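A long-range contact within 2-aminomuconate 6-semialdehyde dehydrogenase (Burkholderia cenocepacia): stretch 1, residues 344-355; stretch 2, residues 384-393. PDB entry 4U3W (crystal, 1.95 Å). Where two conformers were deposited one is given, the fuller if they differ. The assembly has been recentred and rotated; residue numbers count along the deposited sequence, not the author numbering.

Stretch 1 344-355: TMGPLISRGHRD
Stretch 2 384-393: RDDGAFVMPT

At the apolar centre of this contact, Pro347 lies flat against the ring of Phe389. Pro347 CB sits 3.7 Å from the centroid of the Phe389 ring, only 8° off its normal, a CH-pi contact over the face, and Pro347 CD approaches Phe389 CE1 at 3.6 Å. The CA-to-CB bond of Phe389 points away from stretch 1, but chi1 of -68° and chi2 of -89° bring its ring back to the proline. A rigid, C-gamma endo pyrrolidine suits this place because it offers a compact hydrocarbon surface to the aromatic face.

The chains run antiparallel here: Pro347 is in register with Phe389 (CA atoms 4.1 Å apart), Arg351 with Ala388 (4.9 Å) and Met345 with Pro392 (8.6 Å). Stretch 1 is extended from Met345 through Leu348 (phi/psi -67/167 at Leu348), turns at Ile349 (-66/-29) and enters a helix at Arg351. Stretch 2 leaves a 3-10 segment at Asp386 and, after Ala388 (-129/43), extends from Phe389 through Pro392.

One backbone hydrogen bond ties the centre together, Leu348 N to Ala388 O at 3.0 Å. Leu348, in the mt rotamer, places CD1 3.8 Å from Val390 CG2. The wider gap between Met345 and Pro392 is spanned by a long, flexible side chain: Met345 (chi1 t, chi2 t, chi3 p) points toward stretch 2 and brings CE to 3.8 Å from Pro392 CD and 3.2 Å from Val390 O. Ala388, with the largest covered area, fits its small methyl beneath the start of the helix, its CB 3.4 Å from Ser350 O. Ser350 caps that helix, its OG accepting from His353 N at 2.8 Å.

Water 1 bridges the buried backbone, donating to Gly346 O (2.7 Å) and accepting from Val390 N (2.9 Å).

Two helix arginines form the polar edge, where their guanidinium groups satisfy backbone carbonyls. Arg354 (chi1 t, chi2 t, chi3 p, chi4 172°) packs its CD 3.5 Å from Val390 CG1, and its NH2 donates to Phe389 O at 3.0 Å, near the guanidinium plane; Ala388 CA lies over one face. Arg351 (chi1 m, chi2 t, chi3 p, chi4 95°) starts sideways, but its end curls inward so that NH1 donates to both Gly387 O (2.8 Å) and Asp385 O (2.9 Å). Arg351 NH1 and Arg354 NH1, both donors, lie 3.2 Å apart without bonding. Water 3 accepts from Arg354 NH1 and donates to Asp385 O, each at 3.0 Å, completing the edge.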

# COMPACT_ATOMS: atom_id res chain seq x y z
N THR A 344 6.84 32.31 30.69
CA THR A 344 6.65 30.98 30.10
C THR A 344 5.21 30.58 29.88
O THR A 344 4.94 29.51 29.30
CB THR A 344 7.34 29.88 30.97
OG1 THR A 344 6.97 30.05 32.33
CG2 THR A 344 8.83 30.00 30.81
N MET A 345 4.25 31.42 30.29
CA MET A 345 2.87 31.19 29.90
C MET A 345 2.20 32.55 29.56
O MET A 345 2.35 33.51 30.31
CB MET A 345 2.08 30.47 31.04
CG MET A 345 0.74 29.85 30.53
SD MET A 345 -0.32 29.03 31.76
CE MET A 345 -1.25 30.41 32.34
N GLY A 346 1.49 32.61 28.45
CA GLY A 346 0.79 33.84 28.03
C GLY A 346 -0.67 33.92 28.49
O GLY A 346 -1.10 33.10 29.28
N PRO A 347 -1.41 34.94 28.02
CA PRO A 347 -2.82 35.12 28.37
C PRO A 347 -3.75 34.14 27.59
O PRO A 347 -3.32 33.52 26.60
CB PRO A 347 -3.10 36.58 27.88
CG PRO A 347 -2.23 36.75 26.70
CD PRO A 347 -0.92 35.95 27.06
N LEU A 348 -5.00 34.04 28.00
CA LEU A 348 -6.07 33.50 27.11
C LEU A 348 -6.33 34.44 25.96
O LEU A 348 -5.86 35.62 25.93
CB LEU A 348 -7.37 33.27 27.87
CG LEU A 348 -7.15 32.33 29.07
CD1 LEU A 348 -8.47 32.18 29.88
CD2 LEU A 348 -6.58 30.99 28.71
N ILE A 349 -7.06 33.93 24.97
CA ILE A 349 -7.21 34.63 23.72
C ILE A 349 -7.96 35.94 23.86
O ILE A 349 -7.74 36.85 23.06
CB ILE A 349 -7.93 33.73 22.64
CG1 ILE A 349 -7.83 34.35 21.26
CG2 ILE A 349 -9.38 33.39 23.06
CD1 ILE A 349 -6.36 34.44 20.79
N SER A 350 -8.86 36.04 24.84
CA SER A 350 -9.79 37.19 24.87
C SER A 350 -10.39 37.31 26.25
O SER A 350 -10.42 36.34 26.99
CB SER A 350 -10.94 37.05 23.84
OG SER A 350 -11.85 36.08 24.36
N ARG A 351 -10.90 38.49 26.60
CA ARG A 351 -11.51 38.60 27.92
C ARG A 351 -12.82 37.83 28.02
O ARG A 351 -13.16 37.33 29.09
CB ARG A 351 -11.72 40.07 28.33
CG ARG A 351 -10.41 40.62 28.91
CD ARG A 351 -10.45 42.10 29.23
NE ARG A 351 -11.08 42.36 30.53
CZ ARG A 351 -10.44 42.51 31.69
NH1 ARG A 351 -9.12 42.42 31.76
NH2 ARG A 351 -11.14 42.79 32.80
N GLY A 352 -13.53 37.72 26.91
CA GLY A 352 -14.70 36.85 26.82
C GLY A 352 -14.35 35.39 27.09
O GLY A 352 -15.05 34.67 27.83
N HIS A 353 -13.27 34.90 26.50
CA HIS A 353 -12.91 33.52 26.80
C HIS A 353 -12.50 33.38 28.25
O HIS A 353 -12.82 32.40 28.92
CB HIS A 353 -11.79 33.00 25.87
CG HIS A 353 -11.48 31.55 26.09
ND1 HIS A 353 -12.44 30.56 25.99
CD2 HIS A 353 -10.31 30.91 26.36
CE1 HIS A 353 -11.88 29.38 26.24
NE2 HIS A 353 -10.59 29.57 26.45
N ARG A 354 -11.75 34.35 28.76
CA ARG A 354 -11.41 34.30 30.15
C ARG A 354 -12.66 34.27 31.05
O ARG A 354 -12.68 33.56 32.07
CB ARG A 354 -10.55 35.49 30.51
CG ARG A 354 -10.31 35.46 31.95
CD ARG A 354 -9.31 36.42 32.36
NE ARG A 354 -9.91 37.70 32.66
CZ ARG A 354 -9.20 38.67 33.20
NH1 ARG A 354 -9.80 39.83 33.44
NH2 ARG A 354 -7.87 38.47 33.49
N ASP A 355 -13.70 35.01 30.69
CA ASP A 355 -14.93 34.97 31.46
C ASP A 355 -15.49 33.54 31.53
O ASP A 355 -15.94 33.11 32.58
CB ASP A 355 -16.01 35.87 30.85
CG ASP A 355 -15.75 37.37 31.06
OD1 ASP A 355 -14.98 37.72 31.98
OD2 ASP A 355 -16.33 38.19 30.30
N ARG A 384 -1.35 45.16 31.80
CA ARG A 384 -1.50 43.73 31.61
C ARG A 384 -2.81 43.24 32.29
O ARG A 384 -3.35 42.17 31.93
CB ARG A 384 -0.27 42.99 32.17
CG ARG A 384 1.02 43.20 31.34
CD ARG A 384 2.23 42.62 32.08
NE ARG A 384 2.49 43.35 33.33
CZ ARG A 384 3.43 43.00 34.21
NH1 ARG A 384 4.23 41.97 33.98
NH2 ARG A 384 3.57 43.70 35.34
N ASP A 385 -3.31 44.01 33.27
CA ASP A 385 -4.56 43.64 33.90
C ASP A 385 -5.72 43.88 32.95
O ASP A 385 -6.82 43.47 33.26
CB ASP A 385 -4.82 44.44 35.21
CG ASP A 385 -3.91 44.01 36.34
OD1 ASP A 385 -3.47 42.85 36.34
OD2 ASP A 385 -3.67 44.83 37.27
N ASP A 386 -5.50 44.64 31.88
CA ASP A 386 -6.57 44.89 30.89
C ASP A 386 -6.61 43.77 29.84
O ASP A 386 -7.50 43.77 28.96
CB ASP A 386 -6.38 46.22 30.20
CG ASP A 386 -6.53 47.40 31.20
OD1 ASP A 386 -7.13 47.20 32.27
OD2 ASP A 386 -6.07 48.50 30.87
N GLY A 387 -5.66 42.86 29.93
CA GLY A 387 -5.60 41.66 29.09
C GLY A 387 -6.40 40.50 29.68
O GLY A 387 -7.37 40.70 30.47
N ALA A 388 -6.01 39.28 29.31
CA ALA A 388 -6.89 38.14 29.58
C ALA A 388 -6.15 37.04 30.27
O ALA A 388 -6.31 35.86 29.92
CB ALA A 388 -7.52 37.59 28.24
N PHE A 389 -5.33 37.40 31.27
CA PHE A 389 -4.51 36.37 31.94
C PHE A 389 -5.25 35.57 33.00
O PHE A 389 -6.08 36.10 33.73
CB PHE A 389 -3.28 37.01 32.64
CG PHE A 389 -2.27 37.57 31.68
CD1 PHE A 389 -1.24 36.75 31.19
CD2 PHE A 389 -2.37 38.89 31.25
CE1 PHE A 389 -0.28 37.25 30.33
CE2 PHE A 389 -1.42 39.40 30.36
CZ PHE A 389 -0.37 38.57 29.89
N VAL A 390 -4.93 34.28 33.08
CA VAL A 390 -5.35 33.49 34.24
C VAL A 390 -4.24 32.57 34.64
O VAL A 390 -3.34 32.27 33.83
CB VAL A 390 -6.62 32.64 34.01
CG1 VAL A 390 -7.82 33.50 33.59
CG2 VAL A 390 -6.34 31.58 32.96
N MET A 391 -4.25 32.15 35.91
CA MET A 391 -3.14 31.34 36.44
C MET A 391 -3.33 29.85 36.12
O MET A 391 -4.46 29.36 36.05
CB MET A 391 -2.99 31.52 37.98
CG MET A 391 -2.57 32.92 38.47
SD MET A 391 -1.14 33.66 37.65
CE MET A 391 0.20 32.85 38.47
N PRO A 392 -2.20 29.12 35.94
CA PRO A 392 -2.26 27.66 35.85
C PRO A 392 -3.00 27.06 37.04
O PRO A 392 -2.70 27.43 38.16
CB PRO A 392 -0.77 27.21 35.91
CG PRO A 392 0.06 28.43 35.76
CD PRO A 392 -0.82 29.64 36.06
N THR A 393 -3.92 26.14 36.81
CA THR A 393 -4.79 25.67 37.89
C THR A 393 -4.81 24.15 37.95
O THR A 393 -4.82 23.50 36.93
CB THR A 393 -6.23 26.24 37.70
OG1 THR A 393 -6.14 27.67 37.71
CG2 THR A 393 -7.19 25.78 38.77
O HOH W 1 -2.93 33.24 31.20
O HOH W 2 -5.28 40.10 32.80
O HOH W 3 -7.79 41.33 35.15